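Non-structural protein NS2 (Bluetongue virus, PDB 1UTY) binds single-stranded RNA, the part described here being the RNA-binding domain of a longer viral non-structural protein. Local coordinates at residues Lys49-Pro53 against Arg107-Asn111; Lys10-Asp16 against Gly55-Pro61; Val99-Met104 against Glu118-Gly124; Gln36-Gly40 against Val84-Thr88. The contacts are given in a common frame with arbitrary orientation. Residue numbers count along the deposited sequence, not the author numbering.

Interaction 1. Residues Lys49-Pro53 against Arg107-Asn111; sequences KNPEP and RVQYN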
loop_
_atom_site.group_PDB
_atom_site.type_symbol
_atom_site.label_atom_id
_atom_site.label_comp_id
_atom_site.label_asym_id
_atom_site.label_seq_id
_atom_site.Cartn_x
_atom_site.Cartn_y
_atom_site.Cartn_z
ATOM N N LYS A 49 10.090 -23.702 9.419
ATOM C CA LYS A 49 11.468 -23.261 9.572
ATOM C C LYS A 49 11.821 -22.191 8.546
ATOM O O LYS A 49 12.662 -21.313 8.809
ATOM C CB LYS A 49 12.457 -24.449 9.498
ATOM C CG LYS A 49 12.307 -25.395 8.284
ATOM C CD LYS A 49 13.290 -26.589 8.334
ATOM C CE LYS A 49 12.620 -27.879 8.800
ATOM N NZ LYS A 49 13.579 -29.051 9.007
ATOM N N ASN A 50 11.199 -22.257 7.373
ATOM C CA ASN A 50 11.615 -21.383 6.281
ATOM C C ASN A 50 10.516 -21.072 5.256
ATOM O O ASN A 50 9.586 -21.858 5.074
ATOM C CB ASN A 50 12.899 -21.922 5.605
ATOM C CG ASN A 50 12.659 -23.182 4.799
ATOM O OD1 ASN A 50 12.789 -24.291 5.313
ATOM N ND2 ASN A 50 12.303 -23.018 3.531
ATOM N N PRO A 51 10.619 -19.921 4.599
ATOM C CA PRO A 51 9.704 -19.592 3.500
ATOM C C PRO A 51 9.983 -20.447 2.258
ATOM O O PRO A 51 11.105 -20.872 2.028
ATOM C CB PRO A 51 10.009 -18.121 3.211
ATOM C CG PRO A 51 11.385 -17.919 3.684
ATOM C CD PRO A 51 11.615 -18.859 4.834
ATOM N N GLU A 52 8.944 -20.681 1.474
ATOM C CA GLU A 52 9.024 -21.486 0.268
ATOM C C GLU A 52 9.179 -20.552 -0.925
ATOM O O GLU A 52 8.898 -19.360 -0.804
ATOM C CB GLU A 52 7.744 -22.293 0.115
ATOM C CG GLU A 52 7.482 -23.273 1.246
ATOM C CD GLU A 52 6.188 -24.048 1.054
ATOM O OE1 GLU A 52 5.260 -23.527 0.375
ATOM O OE2 GLU A 52 6.100 -25.178 1.587
ATOM N N PRO A 53 9.633 -21.080 -2.066
ATOM C CA PRO A 53 9.758 -20.289 -3.296
ATOM C C PRO A 53 8.466 -19.569 -3.662
ATOM O O PRO A 53 7.380 -20.087 -3.426
ATOM C CB PRO A 53 10.093 -21.338 -4.351
ATOM C CG PRO A 53 10.789 -22.390 -3.590
ATOM C CD PRO A 53 10.102 -22.465 -2.254
ATOM N N ARG A 107 18.361 -18.713 -1.583
ATOM C CA ARG A 107 18.293 -20.166 -1.606
ATOM C C ARG A 107 17.537 -20.644 -0.374
ATOM O O ARG A 107 17.773 -20.157 0.734
ATOM C CB ARG A 107 19.686 -20.771 -1.609
ATOM C CG ARG A 107 20.209 -21.093 -2.981
ATOM C CD ARG A 107 21.667 -21.447 -2.985
ATOM N NE ARG A 107 21.886 -22.852 -2.656
ATOM C CZ ARG A 107 21.715 -23.864 -3.506
ATOM N NH1 ARG A 107 21.291 -23.635 -4.746
ATOM N NH2 ARG A 107 21.963 -25.111 -3.115
ATOM N N VAL A 108 16.629 -21.596 -0.580
ATOM C CA VAL A 108 15.781 -22.125 0.486
ATOM C C VAL A 108 15.474 -23.616 0.314
ATOM O O VAL A 108 15.516 -24.157 -0.805
ATOM C CB VAL A 108 14.426 -21.357 0.608
ATOM C CG1 VAL A 108 14.623 -19.973 1.226
ATOM C CG2 VAL A 108 13.710 -21.274 -0.737
ATOM N N GLN A 109 15.163 -24.256 1.443
ATOM C CA GLN A 109 14.633 -25.617 1.490
ATOM C C GLN A 109 13.224 -25.681 0.896
ATOM O O GLN A 109 12.302 -25.014 1.389
ATOM C CB GLN A 109 14.583 -26.120 2.937
ATOM C CG GLN A 109 15.875 -26.744 3.431
ATOM C CD GLN A 109 15.661 -28.006 4.276
ATOM O OE1 GLN A 109 14.541 -28.503 4.409
ATOM N NE2 GLN A 109 16.737 -28.514 4.847
ATOM N N TYR A 110 13.083 -26.470 -0.172
ATOM C CA TYR A 110 11.785 -26.826 -0.752
ATOM C C TYR A 110 11.697 -28.344 -0.879
ATOM O O TYR A 110 12.555 -28.971 -1.519
ATOM C CB TYR A 110 11.592 -26.177 -2.122
ATOM C CG TYR A 110 10.149 -26.124 -2.591
ATOM C CD1 TYR A 110 9.110 -25.804 -1.703
ATOM C CD2 TYR A 110 9.822 -26.384 -3.924
ATOM C CE1 TYR A 110 7.792 -25.749 -2.132
ATOM C CE2 TYR A 110 8.497 -26.326 -4.364
ATOM C CZ TYR A 110 7.490 -26.011 -3.465
ATOM O OH TYR A 110 6.178 -25.958 -3.889
ATOM N N ASN A 111 10.660 -28.922 -0.269
ATOM C CA ASN A 111 10.520 -30.378 -0.131
ATOM C C ASN A 111 11.786 -31.007 0.439
ATOM O O ASN A 111 12.286 -32.001 -0.083
ATOM C CB ASN A 111 10.130 -31.047 -1.463
ATOM C CG ASN A 111 9.044 -30.286 -2.212
ATOM O OD1 ASN A 111 8.012 -29.896 -1.635
ATOM N ND2 ASN A 111 9.268 -30.072 -3.509
#
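With chi1 at 71° (p), Asn50 places its carboxamide between its own loop and strand 97-110. From there ND2 donates twice: to Gln109 O at 2.9 Å across the contact, and to Pro51 O at 2.9 Å within the loop. An asparagine suits this spot because its short amide carries two N-H groups, enough to tie the loop to a strand and to brace its own backbone at the next residue. Farther along, Tyr110 adopts chi1 t, which swings its ring back over the loop. Pro53 CD lies 3.9 Å from the centroid of the Tyr110 ring in a CH-pi contact over the face, while the extended Glu52 side chain reaches the ring's edge, Glu52 CD to Tyr110 CE1 4.0 Å. Val108 CG2 adds an apolar touch on Pro53 CD at 4.1 Å. Behind the loop, Pro51 leans on Phe13 and on Val147 of the second subunit. One buried amide therefore supplies the directional bonding, and the Pro53 ring supplies apolar surface for Tyr110 and Val108.

Interaction 2. Residues Lys10-Asp16 against Gly55-Pro61; sequences KNIFVLD and GYVLNVP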
loop_
_atom_site.group_PDB
_atom_site.type_symbol
_atom_site.label_atom_id
_atom_site.label_comp_id
_atom_site.label_asym_id
_atom_site.label_seq_id
_atom_site.Cartn_x
_atom_site.Cartn_y
_atom_site.Cartn_z
ATOM N N LYS A 10 -1.630 -18.425 -2.456
ATOM C CA LYS A 10 -0.604 -17.565 -1.864
ATOM C C LYS A 10 -0.089 -18.117 -0.531
ATOM O O LYS A 10 -0.872 -18.597 0.304
ATOM C CB LYS A 10 -1.110 -16.128 -1.676
ATOM C CG LYS A 10 -1.576 -15.403 -2.963
ATOM C CD LYS A 10 -0.432 -15.121 -3.953
ATOM C CE LYS A 10 -0.942 -15.087 -5.406
ATOM N NZ LYS A 10 -0.074 -15.833 -6.387
ATOM N N ASN A 11 1.230 -18.022 -0.341
ATOM C CA ASN A 11 1.895 -18.463 0.880
ATOM C C ASN A 11 2.554 -17.331 1.633
ATOM O O ASN A 11 3.523 -16.743 1.166
ATOM C CB ASN A 11 2.943 -19.522 0.553
ATOM C CG ASN A 11 2.332 -20.848 0.271
ATOM O OD1 ASN A 11 1.976 -21.574 1.198
ATOM N ND2 ASN A 11 2.146 -21.163 -1.007
ATOM N N ILE A 12 2.021 -17.042 2.808
ATOM C CA ILE A 12 2.503 -15.960 3.633
ATOM C C ILE A 12 3.177 -16.587 4.847
ATOM O O ILE A 12 2.605 -17.442 5.520
ATOM C CB ILE A 12 1.322 -14.999 4.015
ATOM C CG1 ILE A 12 0.712 -14.386 2.751
ATOM C CG2 ILE A 12 1.779 -13.839 4.904
ATOM C CD1 ILE A 12 -0.540 -15.084 2.292
ATOM N N PHE A 13 4.417 -16.179 5.072
ATOM C CA PHE A 13 5.222 -16.654 6.169
ATOM C C PHE A 13 5.410 -15.481 7.103
ATOM O O PHE A 13 6.184 -14.568 6.821
ATOM C CB PHE A 13 6.556 -17.192 5.638
ATOM C CG PHE A 13 6.391 -18.345 4.665
ATOM C CD1 PHE A 13 6.334 -19.656 5.129
ATOM C CD2 PHE A 13 6.244 -18.102 3.295
ATOM C CE1 PHE A 13 6.152 -20.732 4.240
ATOM C CE2 PHE A 13 6.068 -19.151 2.388
ATOM C CZ PHE A 13 6.012 -20.486 2.862
ATOM N N VAL A 14 4.649 -15.476 8.190
ATOM C CA VAL A 14 4.711 -14.381 9.146
ATOM C C VAL A 14 5.923 -14.587 10.024
ATOM O O VAL A 14 6.105 -15.662 10.603
ATOM C CB VAL A 14 3.421 -14.247 9.988
ATOM C CG1 VAL A 14 3.493 -13.024 10.879
ATOM C CG2 VAL A 14 2.186 -14.143 9.065
ATOM N N LEU A 15 6.773 -13.563 10.064
ATOM C CA LEU A 15 7.882 -13.486 10.988
ATOM C C LEU A 15 7.462 -12.463 12.033
ATOM O O LEU A 15 7.363 -11.258 11.740
ATOM C CB LEU A 15 9.158 -13.051 10.263
ATOM C CG LEU A 15 10.390 -12.750 11.140
ATOM C CD1 LEU A 15 10.846 -13.985 11.933
ATOM C CD2 LEU A 15 11.561 -12.175 10.308
ATOM N N ASP A 16 7.187 -12.950 13.235
ATOM C CA ASP A 16 6.713 -12.129 14.348
ATOM C C ASP A 16 7.515 -12.504 15.585
ATOM O O ASP A 16 7.061 -13.293 16.414
ATOM C CB ASP A 16 5.214 -12.361 14.595
ATOM C CG ASP A 16 4.689 -11.618 15.837
ATOM O OD1 ASP A 16 5.212 -10.540 16.189
ATOM O OD2 ASP A 16 3.748 -12.038 16.534
ATOM N N GLY A 55 7.113 -17.402 -2.154
ATOM C CA GLY A 55 6.449 -17.005 -0.923
ATOM C C GLY A 55 6.711 -15.572 -0.466
ATOM O O GLY A 55 7.682 -14.915 -0.897
ATOM N N TYR A 56 5.840 -15.102 0.420
ATOM C CA TYR A 56 5.941 -13.769 1.017
ATOM C C TYR A 56 6.430 -13.913 2.446
ATOM O O TYR A 56 5.861 -14.692 3.216
ATOM C CB TYR A 56 4.568 -13.062 1.033
ATOM C CG TYR A 56 3.983 -12.837 -0.340
ATOM C CD1 TYR A 56 3.392 -13.883 -1.056
ATOM C CD2 TYR A 56 4.039 -11.584 -0.935
ATOM C CE1 TYR A 56 2.878 -13.675 -2.341
ATOM C CE2 TYR A 56 3.526 -11.369 -2.201
ATOM C CZ TYR A 56 2.946 -12.412 -2.891
ATOM O OH TYR A 56 2.435 -12.172 -4.130
ATOM N N VAL A 57 7.483 -13.187 2.797
ATOM C CA VAL A 57 7.857 -13.070 4.192
ATOM C C VAL A 57 7.231 -11.780 4.695
ATOM O O VAL A 57 7.534 -10.689 4.218
ATOM C CB VAL A 57 9.388 -13.064 4.411
ATOM C CG1 VAL A 57 9.733 -12.717 5.847
ATOM C CG2 VAL A 57 9.990 -14.405 4.030
ATOM N N LEU A 58 6.316 -11.930 5.635
ATOM C CA LEU A 58 5.681 -10.806 6.265
ATOM C C LEU A 58 6.295 -10.640 7.653
ATOM O O LEU A 58 5.919 -11.323 8.613
ATOM C CB LEU A 58 4.172 -11.032 6.332
ATOM C CG LEU A 58 3.329 -9.903 6.938
ATOM C CD1 LEU A 58 3.673 -8.543 6.274
ATOM C CD2 LEU A 58 1.833 -10.246 6.834
ATOM N N ASN A 59 7.280 -9.754 7.720
ATOM C CA ASN A 59 7.942 -9.375 8.954
ATOM C C ASN A 59 7.059 -8.314 9.609
ATOM O O ASN A 59 6.875 -7.215 9.053
ATOM C CB ASN A 59 9.326 -8.835 8.597
ATOM C CG ASN A 59 10.170 -8.413 9.817
ATOM O OD1 ASN A 59 9.692 -8.331 10.933
ATOM N ND2 ASN A 59 11.434 -8.108 9.568
ATOM N N VAL A 60 6.456 -8.648 10.752
ATOM C CA VAL A 60 5.676 -7.653 11.504
ATOM C C VAL A 60 6.184 -7.494 12.934
ATOM O O VAL A 60 6.811 -8.407 13.454
ATOM C CB VAL A 60 4.126 -7.928 11.487
ATOM C CG1 VAL A 60 3.616 -8.078 10.064
ATOM C CG2 VAL A 60 3.748 -9.120 12.327
ATOM N N PRO A 61 5.934 -6.338 13.556
ATOM C CA PRO A 61 6.335 -6.101 14.955
ATOM C C PRO A 61 5.249 -6.421 16.008
ATOM O O PRO A 61 5.546 -6.362 17.210
ATOM C CB PRO A 61 6.624 -4.600 14.960
ATOM C CG PRO A 61 5.550 -4.053 14.002
ATOM C CD PRO A 61 5.306 -5.139 12.965
#
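Two parallel strands of the domain's mixed beta-sheet, 10-15 and 56-59, run side by side here, their axes 4.6 Å apart at closest and 26° from exactly parallel. The ladder is regular. Tyr56 N donates to Asn11 O (2.9 Å), Phe13 N to Tyr56 O (2.8 Å), Leu58 N to Phe13 O (2.9 Å), Leu15 N to Leu58 O (2.8 Å) and Val60 N to Leu15 O (2.9 Å). The intervening residues turn their backbone groups outward: Ile12 and Val14 bond to strand 34-39, Gly55 and Val57 to Lys120 of strand 113-123, as befits two inner strands. Beta-branched and aliphatic residues suit the buried faces, with Ile12 CG2 against Leu58 CB at 4.0 Å and Val14 CG1 against Val60 CG2 at 4.2 Å. Polar ends find partners beyond the pair: Asn11 OD1 takes a hydrogen bond from Gln36, Tyr56 OH bonds Asp70, Asn59 ND2 reaches Tyr121 OH and Asp16 OD2 meets Thr21 OG1. On the face bearing Leu15 and Val57, Leu144 of the second subunit packs against both. Glycine suits position 55 because a beta carbon there would strike the Phe13 ring, whose CE2 lies 4.0 Å from Gly55 CA.

Interaction 3. Residues Val99-Met104 against Glu118-Gly124; sequences VSVTPM and EIKYCKG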
loop_
_atom_site.group_PDB
_atom_site.type_symbol
_atom_site.label_atom_id
_atom_site.label_comp_id
_atom_site.label_asym_id
_atom_site.label_seq_id
_atom_site.Cartn_x
_atom_site.Cartn_y
_atom_site.Cartn_z
ATOM N N VAL A 99 1.581 -2.679 2.712
ATOM C CA VAL A 99 2.930 -3.184 2.853
ATOM C C VAL A 99 3.444 -3.424 1.442
ATOM O O VAL A 99 2.738 -4.014 0.603
ATOM C CB VAL A 99 2.940 -4.504 3.668
ATOM C CG1 VAL A 99 4.341 -5.080 3.766
ATOM C CG2 VAL A 99 2.343 -4.283 5.062
ATOM N N SER A 100 4.656 -2.946 1.185
ATOM C CA SER A 100 5.334 -3.168 -0.085
ATOM C C SER A 100 6.107 -4.501 -0.157
ATOM O O SER A 100 6.556 -5.059 0.860
ATOM C CB SER A 100 6.305 -2.015 -0.367
ATOM O OG SER A 100 5.612 -0.853 -0.794
ATOM N N VAL A 101 6.288 -4.974 -1.383
ATOM C CA VAL A 101 7.038 -6.176 -1.651
ATOM C C VAL A 101 8.384 -5.776 -2.225
ATOM O O VAL A 101 8.456 -4.961 -3.136
ATOM C CB VAL A 101 6.292 -7.050 -2.692
ATOM C CG1 VAL A 101 7.209 -8.098 -3.283
ATOM C CG2 VAL A 101 5.096 -7.692 -2.064
ATOM N N THR A 102 9.450 -6.356 -1.687
ATOM C CA THR A 102 10.765 -6.250 -2.304
ATOM C C THR A 102 11.229 -7.671 -2.569
ATOM O O THR A 102 11.465 -8.413 -1.637
ATOM C CB THR A 102 11.767 -5.514 -1.383
ATOM O OG1 THR A 102 11.211 -4.266 -0.948
ATOM C CG2 THR A 102 13.003 -5.104 -2.173
ATOM N N PRO A 103 11.309 -8.066 -3.832
ATOM C CA PRO A 103 11.761 -9.416 -4.177
ATOM C C PRO A 103 13.199 -9.683 -3.716
ATOM O O PRO A 103 14.013 -8.771 -3.649
ATOM C CB PRO A 103 11.658 -9.443 -5.708
ATOM C CG PRO A 103 11.606 -8.018 -6.132
ATOM C CD PRO A 103 10.944 -7.274 -5.021
ATOM N N MET A 104 13.493 -10.930 -3.380
ATOM C CA MET A 104 14.825 -11.313 -2.932
ATOM C C MET A 104 15.232 -12.553 -3.674
ATOM O O MET A 104 14.451 -13.497 -3.778
ATOM C CB MET A 104 14.836 -11.641 -1.434
ATOM C CG MET A 104 14.545 -10.470 -0.525
ATOM S SD MET A 104 14.803 -10.872 1.201
ATOM C CE MET A 104 13.651 -12.269 1.429
ATOM N N GLU A 118 12.918 -17.132 -5.625
ATOM C CA GLU A 118 12.461 -15.779 -5.373
ATOM C C GLU A 118 11.562 -15.794 -4.151
ATOM O O GLU A 118 10.636 -16.596 -4.066
ATOM C CB GLU A 118 11.718 -15.225 -6.579
ATOM C CG GLU A 118 11.822 -13.717 -6.701
ATOM C CD GLU A 118 10.756 -13.112 -7.595
ATOM O OE1 GLU A 118 10.756 -13.412 -8.809
ATOM O OE2 GLU A 118 9.919 -12.344 -7.075
ATOM N N ILE A 119 11.879 -14.936 -3.191
ATOM C CA ILE A 119 11.029 -14.695 -2.038
ATOM C C ILE A 119 10.646 -13.227 -2.042
ATOM O O ILE A 119 11.439 -12.375 -2.408
ATOM C CB ILE A 119 11.750 -15.046 -0.726
ATOM C CG1 ILE A 119 12.445 -16.408 -0.825
ATOM C CG2 ILE A 119 10.775 -15.039 0.448
ATOM C CD1 ILE A 119 11.568 -17.614 -0.571
ATOM N N LYS A 120 9.427 -12.925 -1.627
ATOM C CA LYS A 120 8.992 -11.543 -1.591
ATOM C C LYS A 120 9.041 -11.063 -0.156
ATOM O O LYS A 120 8.308 -11.578 0.696
ATOM C CB LYS A 120 7.602 -11.396 -2.226
ATOM C CG LYS A 120 7.427 -12.302 -3.433
ATOM C CD LYS A 120 6.655 -11.675 -4.559
ATOM C CE LYS A 120 5.949 -12.776 -5.349
ATOM N NZ LYS A 120 5.531 -12.291 -6.693
ATOM N N TYR A 121 9.945 -10.118 0.114
ATOM C CA TYR A 121 10.111 -9.562 1.456
ATOM C C TYR A 121 9.190 -8.368 1.715
ATOM O O TYR A 121 9.170 -7.401 0.941
ATOM C CB TYR A 121 11.568 -9.172 1.739
ATOM C CG TYR A 121 11.762 -8.702 3.166
ATOM C CD1 TYR A 121 11.631 -9.593 4.243
ATOM C CD2 TYR A 121 12.016 -7.369 3.448
ATOM C CE1 TYR A 121 11.777 -9.159 5.557
ATOM C CE2 TYR A 121 12.165 -6.927 4.758
ATOM C CZ TYR A 121 12.049 -7.823 5.805
ATOM O OH TYR A 121 12.194 -7.374 7.103
ATOM N N CYS A 122 8.456 -8.433 2.822
ATOM C CA CYS A 122 7.436 -7.442 3.159
ATOM C C CYS A 122 7.584 -7.059 4.620
ATOM O O CYS A 122 7.503 -7.921 5.506
ATOM C CB CYS A 122 6.034 -8.004 2.930
ATOM S SG CYS A 122 5.798 -8.825 1.352
ATOM N N LYS A 123 7.820 -5.775 4.864
ATOM C CA LYS A 123 7.998 -5.284 6.214
ATOM C C LYS A 123 6.851 -4.353 6.576
ATOM O O LYS A 123 6.644 -3.320 5.935
ATOM C CB LYS A 123 9.370 -4.587 6.391
ATOM C CG LYS A 123 9.592 -4.007 7.802
ATOM C CD LYS A 123 11.052 -4.034 8.234
ATOM C CE LYS A 123 11.278 -3.333 9.594
ATOM N NZ LYS A 123 10.259 -3.706 10.653
ATOM N N GLY A 124 6.102 -4.738 7.597
ATOM C CA GLY A 124 4.990 -3.947 8.089
ATOM C C GLY A 124 5.415 -3.272 9.375
ATOM O O GLY A 124 6.223 -3.808 10.114
HETATM O O HOH W 1 8.044 -3.696 2.732
HETATM O O HOH W 2 6.033 -1.927 2.997
HETATM O O HOH W 3 10.059 -4.679 1.659
#
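Water takes over from direct pairing where these two antiparallel strands part. One water donates to Ser100 O (2.8 Å) and accepts from Lys123 N (3.0 Å); a second accepts from Ser100 N (2.5 Å) and makes a weak bond to Lys123 O (3.3 Å). Beyond this wet end the ladder closes directly: Thr102 and Tyr121 exchange N-H···O bonds in both directions (Thr102 N to Tyr121 O 2.8 Å, Tyr121 N to Thr102 O 2.9 Å), as do Met104 and Ile119. A third water sits beside the first of these pairs, joining Thr102 OG1 to Tyr121 O. Pro103, which has no N-H, fits the non-hydrogen-bonded pair with Lys120, where no donor is needed. The long, flexible Met104 makes a Met-aromatic contact, its SD approaching obliquely to 5.1 Å from the centroid of the Tyr121 ring; Leu144 of the second subunit packs on both residues. Val99 CG1 packs on Cys122 CB at 3.5 Å, keeping apolar contact where water bridges the backbones. Lys120 NZ is salt-bridged to Asp70, and Glu118 OE1 to Arg158 of the second subunit. Together the segments form part of a long beta-hairpin, 97-110 with 113-123, interrupted by a water-filled irregularity.

Interaction 4. Residues Gln36-Gly40 against Val84-Thr88; sequences QIKIG and VEATT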
loop_
_atom_site.group_PDB
_atom_site.type_symbol
_atom_site.label_atom_id
_atom_site.label_comp_id
_atom_site.label_asym_id
_atom_site.label_seq_id
_atom_site.Cartn_x
_atom_site.Cartn_y
_atom_site.Cartn_z
ATOM N N GLN A 36 3.456 -20.118 8.775
ATOM C CA GLN A 36 2.935 -20.144 7.412
ATOM C C GLN A 36 1.407 -19.988 7.362
ATOM O O GLN A 36 0.667 -20.737 8.034
ATOM C CB GLN A 36 3.346 -21.420 6.682
ATOM C CG GLN A 36 2.770 -21.543 5.274
ATOM C CD GLN A 36 3.084 -22.899 4.612
ATOM O OE1 GLN A 36 3.374 -23.877 5.300
ATOM N NE2 GLN A 36 3.008 -22.954 3.292
ATOM N N ILE A 37 0.951 -19.017 6.557
ATOM C CA ILE A 37 -0.453 -18.903 6.174
ATOM C C ILE A 37 -0.606 -19.172 4.682
ATOM O O ILE A 37 -0.073 -18.448 3.855
ATOM C CB ILE A 37 -1.020 -17.510 6.532
ATOM C CG1 ILE A 37 -0.748 -17.215 8.011
ATOM C CG2 ILE A 37 -2.528 -17.439 6.203
ATOM C CD1 ILE A 37 -1.071 -15.802 8.412
ATOM N N LYS A 38 -1.333 -20.232 4.357
ATOM C CA LYS A 38 -1.579 -20.615 2.978
ATOM C C LYS A 38 -3.023 -20.303 2.620
ATOM O O LYS A 38 -3.945 -20.764 3.295
ATOM C CB LYS A 38 -1.299 -22.095 2.768
ATOM C CG LYS A 38 -1.462 -22.555 1.322
ATOM C CD LYS A 38 -0.689 -23.851 1.060
ATOM C CE LYS A 38 -1.503 -25.076 1.447
ATOM N NZ LYS A 38 -0.718 -26.360 1.291
ATOM N N ILE A 39 -3.207 -19.506 1.567
ATOM C CA ILE A 39 -4.546 -19.145 1.092
ATOM C C ILE A 39 -4.754 -19.775 -0.270
ATOM O O ILE A 39 -3.861 -19.726 -1.107
ATOM C CB ILE A 39 -4.704 -17.607 1.001
ATOM C CG1 ILE A 39 -4.534 -16.963 2.368
ATOM C CG2 ILE A 39 -6.083 -17.233 0.460
ATOM C CD1 ILE A 39 -4.241 -15.482 2.276
ATOM N N GLY A 40 -5.909 -20.398 -0.484
ATOM C CA GLY A 40 -6.219 -20.990 -1.776
ATOM C C GLY A 40 -7.140 -22.185 -1.690
ATOM O O GLY A 40 -7.903 -22.317 -0.749
ATOM N N VAL A 84 -5.995 -15.037 13.322
ATOM C CA VAL A 84 -5.522 -14.617 12.013
ATOM C C VAL A 84 -6.688 -14.744 11.035
ATOM O O VAL A 84 -7.426 -15.725 11.073
ATOM C CB VAL A 84 -4.283 -15.437 11.525
ATOM C CG1 VAL A 84 -4.449 -16.911 11.837
ATOM C CG2 VAL A 84 -4.103 -15.303 10.054
ATOM N N GLU A 85 -6.842 -13.737 10.173
ATOM C CA GLU A 85 -7.819 -13.754 9.106
ATOM C C GLU A 85 -7.187 -13.214 7.824
ATOM O O GLU A 85 -6.466 -12.211 7.852
ATOM C CB GLU A 85 -9.063 -12.961 9.494
ATOM C CG GLU A 85 -10.321 -13.470 8.828
ATOM C CD GLU A 85 -11.586 -12.729 9.216
ATOM O OE1 GLU A 85 -11.549 -11.735 9.985
ATOM O OE2 GLU A 85 -12.651 -13.167 8.739
ATOM N N ALA A 86 -7.430 -13.879 6.699
ATOM C CA ALA A 86 -6.757 -13.462 5.464
ATOM C C ALA A 86 -7.530 -13.732 4.175
ATOM O O ALA A 86 -8.424 -14.596 4.105
ATOM C CB ALA A 86 -5.344 -14.041 5.378
ATOM N N THR A 87 -7.184 -12.963 3.153
ATOM C CA THR A 87 -7.880 -13.055 1.894
ATOM C C THR A 87 -7.101 -12.420 0.761
ATOM O O THR A 87 -6.312 -11.469 0.939
ATOM C CB THR A 87 -9.288 -12.452 2.004
ATOM O OG1 THR A 87 -10.004 -12.696 0.800
ATOM C CG2 THR A 87 -9.231 -10.943 2.074
ATOM N N THR A 88 -7.390 -12.949 -0.408
ATOM C CA THR A 88 -6.747 -12.609 -1.643
ATOM C C THR A 88 -7.665 -11.672 -2.422
ATOM O O THR A 88 -7.302 -11.148 -3.474
ATOM C CB THR A 88 -6.518 -13.941 -2.367
ATOM O OG1 THR A 88 -5.121 -14.272 -2.311
ATOM C CG2 THR A 88 -6.862 -13.872 -3.794
#
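Apolar contact between side chains dominates where strand 34-39 faces strand 84-87; the axes of segments 36-39 and 84-87 stay 8.0 Å apart at closest and lie at 38° to each other. Ile37 CD1 reaches Val84 CG2 at 3.5 Å, and Ile39 CD1 meets Ala86 CB at 3.6 Å. Both isoleucines have chi1 m and chi2 t, which extends CD1 across the gap, so a long branched residue on one strand can meet a short alanine on the other. Leu77 of strand 73-79 lies against both Ile37 and Ala86, and Ile75 against Ile39, filling in beside the pair.

Contacts with polar atoms are few and not hydrogen-bonded: Ile39 CD1 lies 4.0 Å from Thr87 N, and Ile39 CG2 lies 4.2 Å from Thr88 OG1.

Backbone hydrogen bonding is directed elsewhere, Ile37 to Ile12 and Ile39 to Lys10 on one strand, Glu85 to Met78 on the other. Alternation does the sorting, since Glu85 points away and bonds Tyr131 through its carboxylate, leaving Val84 and Ala86 to face the isoleucines. Cohesion between the segments thus rests on the fit of a few aliphatic groups over a small area, which brings together distant parts of one curled sheet without shared backbone pairing.

All four contacts reach one mixed sheet. Interaction 2 lies nearest the chain's centre, about 8 Å from it, and touches the other three. Interaction 3 joins it across neighbouring strands, with Gly55 O 2.7 Å from Lys120 N; the centres of the two interactions lie about 9 Å apart. Interaction 4 adjoins it on the opposite edge of strand 10-15, where Ile12 O lies 2.5 Å from Ile37 N. The loop of interaction 1 covers the Phe13 ring, Glu52 N to Phe13 CZ 3.2 Å, and meets interaction 3, Glu52 O to Ile119 CD1 3.2 Å. Interactions 3 and 4 do not touch, nearest atoms about 11 Å apart. Interactions 1, 2 and 3 reach the second subunit; interaction 4 does not.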